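Local coordinates for putative sugar binding protein (Bacteroides vulgatus ATCC 8482, PDB 3KEZ) that probably binds sugars or other nutrients at the outer membrane as a calcium-containing member of the SusD family, at residues Gly253-Glu258 with Leu334-Glu339. Numbering follows the deposited sequence.
Sequences GEILFE and LIRLSE
A classic beta bulge in a two-stranded antiparallel sheet, leading directly into a helix, illustrates how a short strand pair can also secure a helix start. L256 and F257 both face I335, whose carbonyl O accepts two backbone N-H groups: that of L256 at 2.7 Å from N to I335 O, and that of F257 at 3.1 Å from N to the same oxygen. The strand pairing is completed by I335 N donating to F257 O, almost straight at 169°. At the other end, L337 N, in the first turn of helix 337-350, gives its hydrogen to E254 O in the carbonyl plane.

The E254 side chain takes the crowded position between backbone N and carbonyl carbon (chi1 69°), then extends toward the helix start. Three donors grip its OE2. The S338 hydroxyl comes in on the syn lone pair, OG to OE2 2.6 Å, while S338 N and R336 NH1 approach OE2 from opposite faces of the carboxylate plane. The last is a salt bridge of 2.9 Å between R336 NH1 and E254 OE2, with the two planar groups turned 34° apart. So much donation, close to a helix N-terminus, would probably keep E254 ionised.

A second shell fixes these groups: R367 and the W234 backbone N hold E254 OE1, and E395 and E391 bind the R336 guanidinium. On the apolar side, L256 packs against helices 195-209 and 212-229, joining the strand pair to the helical core of this SusD-family protein. The calcium ion, ligated in part by N331, lies about 10 Å from the I255 side chain. Beside the bulge, the F257 ring, its CG anti to the backbone N, meets L334 CD2 through CE2 at 3.8 Å, while I335 CD1 lies at the ring edge.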
ATOM      1  N   GLY A 253      14.146  -6.712  11.152  1.00 13.01           N
ATOM      2  CA  GLY A 253      12.758  -7.110  11.227  1.00 13.88           C
ATOM      3  C   GLY A 253      12.237  -7.549   9.864  1.00 12.17           C
ATOM      4  O   GLY A 253      12.968  -8.162   9.060  1.00 11.08           O
ATOM      5  N   GLU A 254      10.984  -7.220   9.582  1.00 10.57           N
ATOM      6  CA  GLU A 254      10.413  -7.622   8.325  1.00 14.09           C
ATOM      7  C   GLU A 254       9.946  -6.487   7.440  1.00 12.35           C
ATOM      8  O   GLU A 254       9.469  -6.755   6.354  1.00 11.31           O
ATOM      9  CB  GLU A 254       9.270  -8.634   8.525  1.00 15.87           C
ATOM     10  CG  GLU A 254       7.982  -8.118   9.165  1.00 10.96           C
ATOM     11  CD  GLU A 254       6.846  -9.121   9.000  1.00 10.61           C
ATOM     12  OE1 GLU A 254       6.756 -10.089   9.801  1.00 12.66           O
ATOM     13  OE2 GLU A 254       6.013  -8.910   8.090  1.00 11.95           O
ATOM     14  N   ILE A 255      10.046  -5.236   7.888  1.00 10.93           N
ATOM     15  CA  ILE A 255       9.636  -4.119   7.008  1.00 10.09           C
ATOM     16  C   ILE A 255      10.700  -3.825   5.945  1.00 14.14           C
ATOM     17  O   ILE A 255      11.837  -3.447   6.259  1.00 12.79           O
ATOM     18  CB  ILE A 255       9.326  -2.817   7.748  1.00  9.97           C
ATOM     19  CG1 ILE A 255       8.207  -3.027   8.803  1.00 10.67           C
ATOM     20  CG2 ILE A 255       8.958  -1.712   6.702  1.00 12.75           C
ATOM     21  CD1 ILE A 255       8.190  -1.952   9.938  1.00 11.81           C
ATOM     22  N   LEU A 256      10.292  -3.972   4.693  1.00 14.41           N
ATOM     23  CA  LEU A 256      11.158  -3.828   3.548  1.00 12.77           C
ATOM     24  C   LEU A 256      11.137  -2.390   3.027  1.00 13.60           C
ATOM     25  O   LEU A 256      12.080  -1.933   2.368  1.00 11.96           O
ATOM     26  CB  LEU A 256      10.736  -4.813   2.462  1.00 14.46           C
ATOM     27  CG  LEU A 256      10.673  -6.293   2.846  1.00  8.99           C
ATOM     28  CD1 LEU A 256      10.172  -7.187   1.621  1.00  5.31           C
ATOM     29  CD2 LEU A 256      12.043  -6.813   3.340  1.00 13.31           C
ATOM     30  N   PHE A 257      10.052  -1.677   3.283  1.00 12.99           N
ATOM     31  CA  PHE A 257      10.035  -0.242   3.030  1.00 14.49           C
ATOM     32  C   PHE A 257       9.188   0.432   4.083  1.00 14.35           C
ATOM     33  O   PHE A 257       7.988   0.145   4.223  1.00 11.69           O
ATOM     34  CB  PHE A 257       9.539   0.077   1.624  1.00 14.52           C
ATOM     35  CG  PHE A 257       9.436   1.570   1.318  1.00 13.82           C
ATOM     36  CD1 PHE A 257      10.438   2.458   1.700  1.00 14.31           C
ATOM     37  CD2 PHE A 257       8.380   2.057   0.569  1.00 19.50           C
ATOM     38  CE1 PHE A 257      10.366   3.792   1.392  1.00 15.63           C
ATOM     39  CE2 PHE A 257       8.289   3.412   0.255  1.00 28.22           C
ATOM     40  CZ  PHE A 257       9.303   4.285   0.669  1.00 18.43           C
ATOM     41  N   GLU A 258       9.849   1.329   4.813  1.00 11.65           N
ATOM     42  CA  GLU A 258       9.301   2.019   5.971  1.00 13.57           C
ATOM     43  C   GLU A 258       9.250   3.529   5.661  1.00 13.33           C
ATOM     44  O   GLU A 258      10.226   4.086   5.154  1.00 13.23           O
ATOM     45  CB  GLU A 258      10.198   1.726   7.192  1.00 17.13           C
ATOM     46  CG  GLU A 258       9.660   2.270   8.509  1.00 16.31           C
ATOM     47  CD  GLU A 258      10.405   1.778   9.744  1.00 21.54           C
ATOM     48  OE1 GLU A 258      11.632   1.554   9.705  1.00 21.21           O
ATOM     49  OE2 GLU A 258       9.746   1.653  10.769  1.00 12.83           O
ATOM     50  N   LEU A 334       5.066   0.234   5.217  1.00 15.32           N
ATOM     51  CA  LEU A 334       4.356   0.305   3.951  1.00 14.62           C
ATOM     52  C   LEU A 334       4.438  -0.977   3.118  1.00 12.26           C
ATOM     53  O   LEU A 334       3.467  -1.368   2.501  1.00 12.97           O
ATOM     54  CB  LEU A 334       4.887   1.501   3.155  1.00 15.98           C
ATOM     55  CG  LEU A 334       3.965   2.072   2.096  1.00 23.37           C
ATOM     56  CD1 LEU A 334       2.628   2.463   2.732  1.00 19.12           C
ATOM     57  CD2 LEU A 334       4.679   3.247   1.490  1.00 15.87           C
ATOM     58  N   ILE A 335       5.615  -1.596   3.100  1.00  8.98           N
ATOM     59  CA  ILE A 335       5.876  -2.913   2.474  1.00 10.80           C
ATOM     60  C   ILE A 335       6.600  -3.861   3.472  1.00 11.55           C
ATOM     61  O   ILE A 335       7.668  -3.542   4.022  1.00 11.98           O
ATOM     62  CB  ILE A 335       6.757  -2.804   1.180  1.00 13.87           C
ATOM     63  CG1 ILE A 335       6.119  -1.845   0.159  1.00 13.24           C
ATOM     64  CG2 ILE A 335       7.019  -4.228   0.556  1.00  9.83           C
ATOM     65  CD1 ILE A 335       7.003  -1.543  -1.053  1.00  8.75           C
ATOM     66  N   ARG A 336       5.992  -5.028   3.690  1.00 10.89           N
ATOM     67  CA  ARG A 336       6.445  -6.019   4.640  1.00 12.15           C
ATOM     68  C   ARG A 336       6.724  -7.381   3.999  1.00 11.14           C
ATOM     69  O   ARG A 336       5.990  -7.790   3.083  1.00  9.24           O
ATOM     70  CB  ARG A 336       5.368  -6.231   5.712  1.00  8.22           C
ATOM     71  CG  ARG A 336       5.131  -5.024   6.599  1.00 14.49           C
ATOM     72  CD  ARG A 336       4.565  -5.433   7.954  1.00 14.19           C
ATOM     73  NE  ARG A 336       3.169  -5.842   7.890  1.00  9.61           N
ATOM     74  CZ  ARG A 336       2.643  -7.011   8.285  1.00 10.53           C
ATOM     75  NH1 ARG A 336       3.390  -7.995   8.747  1.00  9.59           N
ATOM     76  NH2 ARG A 336       1.326  -7.198   8.196  1.00  8.75           N
ATOM     77  N   LEU A 337       7.738  -8.091   4.522  1.00 11.62           N
ATOM     78  CA  LEU A 337       8.026  -9.462   4.090  1.00  9.19           C
ATOM     79  C   LEU A 337       6.811 -10.389   4.150  1.00 10.68           C
ATOM     80  O   LEU A 337       6.672 -11.252   3.287  1.00  9.22           O
ATOM     81  CB  LEU A 337       9.138 -10.078   4.892  1.00  9.45           C
ATOM     82  CG  LEU A 337       9.720 -11.385   4.386  1.00  7.99           C
ATOM     83  CD1 LEU A 337      10.361 -11.283   2.954  1.00 11.79           C
ATOM     84  CD2 LEU A 337      10.780 -11.854   5.407  1.00 12.81           C
ATOM     85  N   SER A 338       5.919 -10.185   5.130  1.00  9.90           N
ATOM     86  CA  SER A 338       4.684 -10.963   5.234  1.00  8.47           C
ATOM     87  C   SER A 338       3.870 -10.896   3.938  1.00  8.72           C
ATOM     88  O   SER A 338       3.277 -11.888   3.552  1.00  8.87           O
ATOM     89  CB  SER A 338       3.809 -10.496   6.426  1.00  9.17           C
ATOM     90  OG  SER A 338       4.340 -10.823   7.693  1.00  9.34           O
ATOM     91  N   GLU A 339       3.844  -9.728   3.274  1.00 10.94           N
ATOM     92  CA  GLU A 339       3.136  -9.600   2.001  1.00 12.11           C
ATOM     93  C   GLU A 339       3.823 -10.428   0.895  1.00 11.49           C
ATOM     94  O   GLU A 339       3.110 -11.048   0.080  1.00 11.75           O
ATOM     95  CB  GLU A 339       2.917  -8.148   1.526  1.00 12.69           C
ATOM     96  CG  GLU A 339       2.002  -8.082   0.261  1.00 10.51           C
ATOM     97  CD  GLU A 339       2.078  -6.798  -0.515  1.00  9.87           C
ATOM     98  OE1 GLU A 339       2.672  -5.830  -0.004  1.00 10.02           O
ATOM     99  OE2 GLU A 339       1.493  -6.726  -1.640  1.00 15.71           O
TER